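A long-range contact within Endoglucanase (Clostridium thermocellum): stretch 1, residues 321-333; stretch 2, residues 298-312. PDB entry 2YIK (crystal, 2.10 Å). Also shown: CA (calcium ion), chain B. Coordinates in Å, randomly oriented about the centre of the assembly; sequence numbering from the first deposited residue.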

# COMPACT_ATOMS: atom_id res chain seq x y z
N VAL A 321 -4.47 6.00 -7.48
CA VAL A 321 -4.52 6.67 -6.19
C VAL A 321 -5.10 8.08 -6.28
O VAL A 321 -4.82 8.93 -5.44
CB VAL A 321 -3.11 6.71 -5.55
CG1 VAL A 321 -2.63 5.28 -5.27
CG2 VAL A 321 -2.11 7.45 -6.46
N TRP A 322 -5.93 8.32 -7.29
CA TRP A 322 -6.57 9.63 -7.46
C TRP A 322 -7.48 9.98 -6.27
O TRP A 322 -7.50 11.12 -5.82
CB TRP A 322 -7.39 9.69 -8.75
CG TRP A 322 -6.61 9.99 -10.02
CD1 TRP A 322 -6.64 9.28 -11.19
CD2 TRP A 322 -5.74 11.12 -10.26
NE1 TRP A 322 -5.84 9.88 -12.13
CE2 TRP A 322 -5.25 10.99 -11.58
CE3 TRP A 322 -5.29 12.18 -9.46
CZ2 TRP A 322 -4.39 11.94 -12.16
CZ3 TRP A 322 -4.42 13.12 -10.03
CH2 TRP A 322 -3.96 12.97 -11.36
N SER A 323 -8.24 9.01 -5.77
CA SER A 323 -9.15 9.29 -4.67
C SER A 323 -8.39 9.63 -3.39
O SER A 323 -8.80 10.50 -2.64
CB SER A 323 -10.12 8.13 -4.43
OG SER A 323 -9.45 6.90 -4.24
N GLY A 324 -7.27 8.94 -3.16
CA GLY A 324 -6.48 9.24 -1.98
C GLY A 324 -5.90 10.64 -2.13
O GLY A 324 -5.87 11.42 -1.18
N THR A 325 -5.44 10.94 -3.34
CA THR A 325 -4.87 12.25 -3.64
C THR A 325 -5.90 13.34 -3.35
O THR A 325 -5.59 14.32 -2.68
CB THR A 325 -4.43 12.33 -5.13
OG1 THR A 325 -3.39 11.38 -5.38
CG2 THR A 325 -3.90 13.71 -5.47
N ALA A 326 -7.12 13.15 -3.84
CA ALA A 326 -8.17 14.13 -3.62
C ALA A 326 -8.38 14.38 -2.13
O ALA A 326 -8.59 15.52 -1.73
CB ALA A 326 -9.48 13.66 -4.25
N CYS A 327 -8.32 13.33 -1.32
CA CYS A 327 -8.49 13.46 0.12
C CYS A 327 -7.40 14.35 0.73
O CYS A 327 -7.69 15.22 1.55
CB CYS A 327 -8.45 12.09 0.80
SG CYS A 327 -9.90 11.05 0.56
N ILE A 328 -6.16 14.12 0.32
CA ILE A 328 -5.06 14.89 0.87
C ILE A 328 -5.13 16.36 0.44
O ILE A 328 -4.92 17.25 1.26
CB ILE A 328 -3.70 14.28 0.47
CG1 ILE A 328 -3.67 12.80 0.88
CG2 ILE A 328 -2.55 15.04 1.16
CD1 ILE A 328 -3.99 12.57 2.34
N LEU A 329 -5.44 16.60 -0.83
CA LEU A 329 -5.56 17.97 -1.32
C LEU A 329 -6.70 18.67 -0.57
O LEU A 329 -6.62 19.86 -0.29
CB LEU A 329 -5.82 17.98 -2.83
CG LEU A 329 -4.60 17.64 -3.70
CD1 LEU A 329 -5.00 17.62 -5.17
CD2 LEU A 329 -3.50 18.67 -3.47
N ALA A 330 -7.75 17.93 -0.24
CA ALA A 330 -8.86 18.53 0.48
C ALA A 330 -8.45 18.86 1.92
O ALA A 330 -8.84 19.90 2.46
CB ALA A 330 -10.06 17.59 0.47
N GLU A 331 -7.68 17.98 2.55
CA GLU A 331 -7.23 18.21 3.91
C GLU A 331 -6.27 19.40 3.91
O GLU A 331 -6.25 20.19 4.84
CB GLU A 331 -6.54 16.97 4.49
CG GLU A 331 -7.48 15.78 4.63
CD GLU A 331 -6.81 14.52 5.17
OE1 GLU A 331 -5.72 14.59 5.77
OE2 GLU A 331 -7.39 13.43 4.98
N ILE A 332 -5.48 19.53 2.85
CA ILE A 332 -4.53 20.63 2.71
C ILE A 332 -5.32 21.93 2.63
O ILE A 332 -4.97 22.94 3.25
CB ILE A 332 -3.67 20.44 1.44
CG1 ILE A 332 -2.57 19.41 1.73
CG2 ILE A 332 -3.10 21.77 0.97
CD1 ILE A 332 -1.83 18.94 0.50
N ASN A 333 -6.41 21.90 1.86
CA ASN A 333 -7.24 23.08 1.71
C ASN A 333 -7.90 23.47 3.03
O ASN A 333 -7.99 24.65 3.35
CB ASN A 333 -8.33 22.85 0.67
CG ASN A 333 -9.24 24.04 0.54
OD1 ASN A 333 -10.41 24.00 0.94
ND2 ASN A 333 -8.71 25.11 -0.00
CA CA B . -9.98 27.30 -0.19
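Stretch 2, residues 298-312: YLDEAFKYYDYYAPP

Stretch 2 enters as the end of a helix, residues 298-305, which runs obliquely antiparallel to the helix 322-333 (crossing angle -134°, closest axial approach 12.2 Å). The contact is largely apolar, with no direct hydrogen bond across it. Leu 299, in the t,p rotamer, brings CD1 to 3.9 Å from Leu 329 CD2 and 4.3 Å from Ile 332 CG2. One turn on, Ala 302 points toward stretch 1, its CB 4.1 Å from Leu 329 CD2; the CA-to-CB bond of Phe 303 points away, yet the ring returns to place CE1 4.2 Å from that same methyl. The carbonyl O of Tyr 305 lies 3.2 Å from Trp 322 CH2.

At Tyr 306 the backbone leaves helical geometry. Its ring, at chi1 t, takes Leu 329 CD1 over one face, 3.7 Å from the ring centroid, while Trp 322 CZ3 meets its edge, 3.7 Å from Tyr 306 CD1. A water links Tyr 306 OH (2.8 Å) to Ala 326 O (2.9 Å).

A type I turn, Asp 307 to Ala 310, then wraps one face of the Trp 322 indole: Asp 307 CB covers the six-membered ring, and Ala 310 CB the five-membered ring, 3.4 Å from Trp 322 CD1. Finally, Pro 311 packs CG 3.5 Å from Ala 326 CB, its backbone close to Ser 323 (CA to CA 4.4 Å).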

# COMPACT_ATOMS: atom_id res chain seq x y z
N TYR A 298 5.37 22.15 -4.51
CA TYR A 298 4.71 20.86 -4.54
C TYR A 298 3.23 21.00 -4.83
O TYR A 298 2.67 20.20 -5.59
CB TYR A 298 4.93 20.12 -3.22
CG TYR A 298 6.37 19.74 -3.02
CD1 TYR A 298 7.03 18.93 -3.95
CD2 TYR A 298 7.09 20.20 -1.91
CE1 TYR A 298 8.37 18.59 -3.79
CE2 TYR A 298 8.43 19.86 -1.74
CZ TYR A 298 9.06 19.06 -2.68
OH TYR A 298 10.38 18.73 -2.50
N LEU A 299 2.60 22.00 -4.24
CA LEU A 299 1.18 22.20 -4.48
C LEU A 299 0.98 22.59 -5.94
O LEU A 299 -0.01 22.19 -6.57
CB LEU A 299 0.62 23.29 -3.57
CG LEU A 299 -0.92 23.33 -3.51
CD1 LEU A 299 -1.47 22.01 -2.95
CD2 LEU A 299 -1.35 24.52 -2.65
N ASP A 300 1.92 23.36 -6.49
CA ASP A 300 1.85 23.78 -7.89
C ASP A 300 1.97 22.57 -8.81
O ASP A 300 1.33 22.50 -9.85
CB ASP A 300 2.96 24.77 -8.24
CG ASP A 300 2.74 26.15 -7.65
OD1 ASP A 300 1.58 26.52 -7.39
OD2 ASP A 300 3.74 26.88 -7.47
N GLU A 301 2.81 21.61 -8.42
CA GLU A 301 2.98 20.41 -9.22
C GLU A 301 1.72 19.55 -9.13
O GLU A 301 1.30 18.95 -10.12
CB GLU A 301 4.20 19.62 -8.76
CG GLU A 301 5.53 20.22 -9.22
CD GLU A 301 5.62 20.36 -10.73
OE1 GLU A 301 5.61 19.34 -11.44
OE2 GLU A 301 5.67 21.51 -11.20
N ALA A 302 1.12 19.50 -7.95
CA ALA A 302 -0.09 18.72 -7.77
C ALA A 302 -1.22 19.31 -8.61
O ALA A 302 -1.92 18.59 -9.32
CB ALA A 302 -0.50 18.68 -6.30
N PHE A 303 -1.37 20.63 -8.56
CA PHE A 303 -2.41 21.31 -9.31
C PHE A 303 -2.22 21.19 -10.82
O PHE A 303 -3.19 21.16 -11.56
CB PHE A 303 -2.49 22.79 -8.92
CG PHE A 303 -3.08 23.03 -7.55
CD1 PHE A 303 -3.71 22.01 -6.84
CD2 PHE A 303 -3.05 24.30 -6.98
CE1 PHE A 303 -4.31 22.24 -5.60
CE2 PHE A 303 -3.64 24.55 -5.74
CZ PHE A 303 -4.27 23.52 -5.05
N LYS A 304 -0.97 21.10 -11.26
CA LYS A 304 -0.67 20.98 -12.69
C LYS A 304 -1.21 19.69 -13.31
O LYS A 304 -1.65 19.68 -14.46
CB LYS A 304 0.85 21.06 -12.90
CG LYS A 304 1.31 21.09 -14.37
CD LYS A 304 2.83 21.33 -14.49
CE LYS A 304 3.27 22.61 -13.77
NZ LYS A 304 4.75 22.90 -13.85
N TYR A 305 -1.20 18.60 -12.55
CA TYR A 305 -1.65 17.32 -13.10
C TYR A 305 -2.90 16.71 -12.48
O TYR A 305 -3.41 15.72 -12.99
CB TYR A 305 -0.50 16.31 -13.02
CG TYR A 305 0.75 16.74 -13.76
CD1 TYR A 305 0.82 16.67 -15.16
CD2 TYR A 305 1.85 17.24 -13.08
CE1 TYR A 305 1.96 17.08 -15.85
CE2 TYR A 305 3.00 17.66 -13.76
CZ TYR A 305 3.05 17.57 -15.14
OH TYR A 305 4.18 17.97 -15.81
N TYR A 306 -3.40 17.30 -11.40
CA TYR A 306 -4.59 16.79 -10.73
C TYR A 306 -5.84 16.73 -11.61
O TYR A 306 -6.29 17.75 -12.14
CB TYR A 306 -4.89 17.62 -9.47
CG TYR A 306 -6.12 17.19 -8.70
CD1 TYR A 306 -6.36 15.84 -8.41
CD2 TYR A 306 -7.03 18.13 -8.21
CE1 TYR A 306 -7.47 15.44 -7.66
CE2 TYR A 306 -8.15 17.74 -7.45
CZ TYR A 306 -8.36 16.39 -7.18
OH TYR A 306 -9.47 15.99 -6.46
N ASP A 307 -6.38 15.53 -11.77
CA ASP A 307 -7.59 15.30 -12.57
C ASP A 307 -8.77 15.35 -11.59
O ASP A 307 -9.08 14.36 -10.93
CB ASP A 307 -7.51 13.93 -13.25
CG ASP A 307 -8.69 13.65 -14.18
OD1 ASP A 307 -9.65 14.46 -14.20
OD2 ASP A 307 -8.66 12.62 -14.89
N TYR A 308 -9.39 16.52 -11.50
CA TYR A 308 -10.52 16.74 -10.60
C TYR A 308 -11.69 15.81 -10.90
O TYR A 308 -12.52 15.54 -10.03
CB TYR A 308 -10.98 18.20 -10.72
CG TYR A 308 -12.06 18.64 -9.77
CD1 TYR A 308 -11.77 18.94 -8.43
CD2 TYR A 308 -13.38 18.82 -10.21
CE1 TYR A 308 -12.76 19.41 -7.57
CE2 TYR A 308 -14.37 19.28 -9.35
CZ TYR A 308 -14.05 19.58 -8.04
OH TYR A 308 -15.02 20.06 -7.19
N TYR A 309 -11.74 15.31 -12.13
CA TYR A 309 -12.82 14.43 -12.56
C TYR A 309 -12.60 12.95 -12.27
O TYR A 309 -13.52 12.15 -12.38
CB TYR A 309 -13.07 14.63 -14.07
CG TYR A 309 -13.26 16.09 -14.43
CD1 TYR A 309 -14.23 16.86 -13.80
CD2 TYR A 309 -12.41 16.72 -15.35
CE1 TYR A 309 -14.36 18.23 -14.06
CE2 TYR A 309 -12.53 18.09 -15.62
CZ TYR A 309 -13.50 18.85 -14.97
OH TYR A 309 -13.60 20.21 -15.21
N ALA A 310 -11.38 12.59 -11.88
CA ALA A 310 -11.04 11.19 -11.63
C ALA A 310 -11.50 10.52 -10.32
O ALA A 310 -11.98 9.39 -10.34
CB ALA A 310 -9.54 10.99 -11.80
N PRO A 311 -11.36 11.20 -9.17
CA PRO A 311 -11.77 10.55 -7.92
C PRO A 311 -13.03 9.69 -7.87
O PRO A 311 -12.99 8.56 -7.41
CB PRO A 311 -11.82 11.71 -6.93
CG PRO A 311 -10.72 12.60 -7.40
CD PRO A 311 -10.94 12.60 -8.91
N PRO A 312 -14.17 10.21 -8.35
CA PRO A 312 -15.44 9.45 -8.31
C PRO A 312 -15.55 8.20 -9.16
O PRO A 312 -16.41 7.34 -8.91
CB PRO A 312 -16.49 10.49 -8.74
CG PRO A 312 -15.78 11.82 -8.67
CD PRO A 312 -14.36 11.52 -9.02
O HOH W 1 -9.58 17.12 -3.92
O HOH W 2 -12.17 26.53 1.06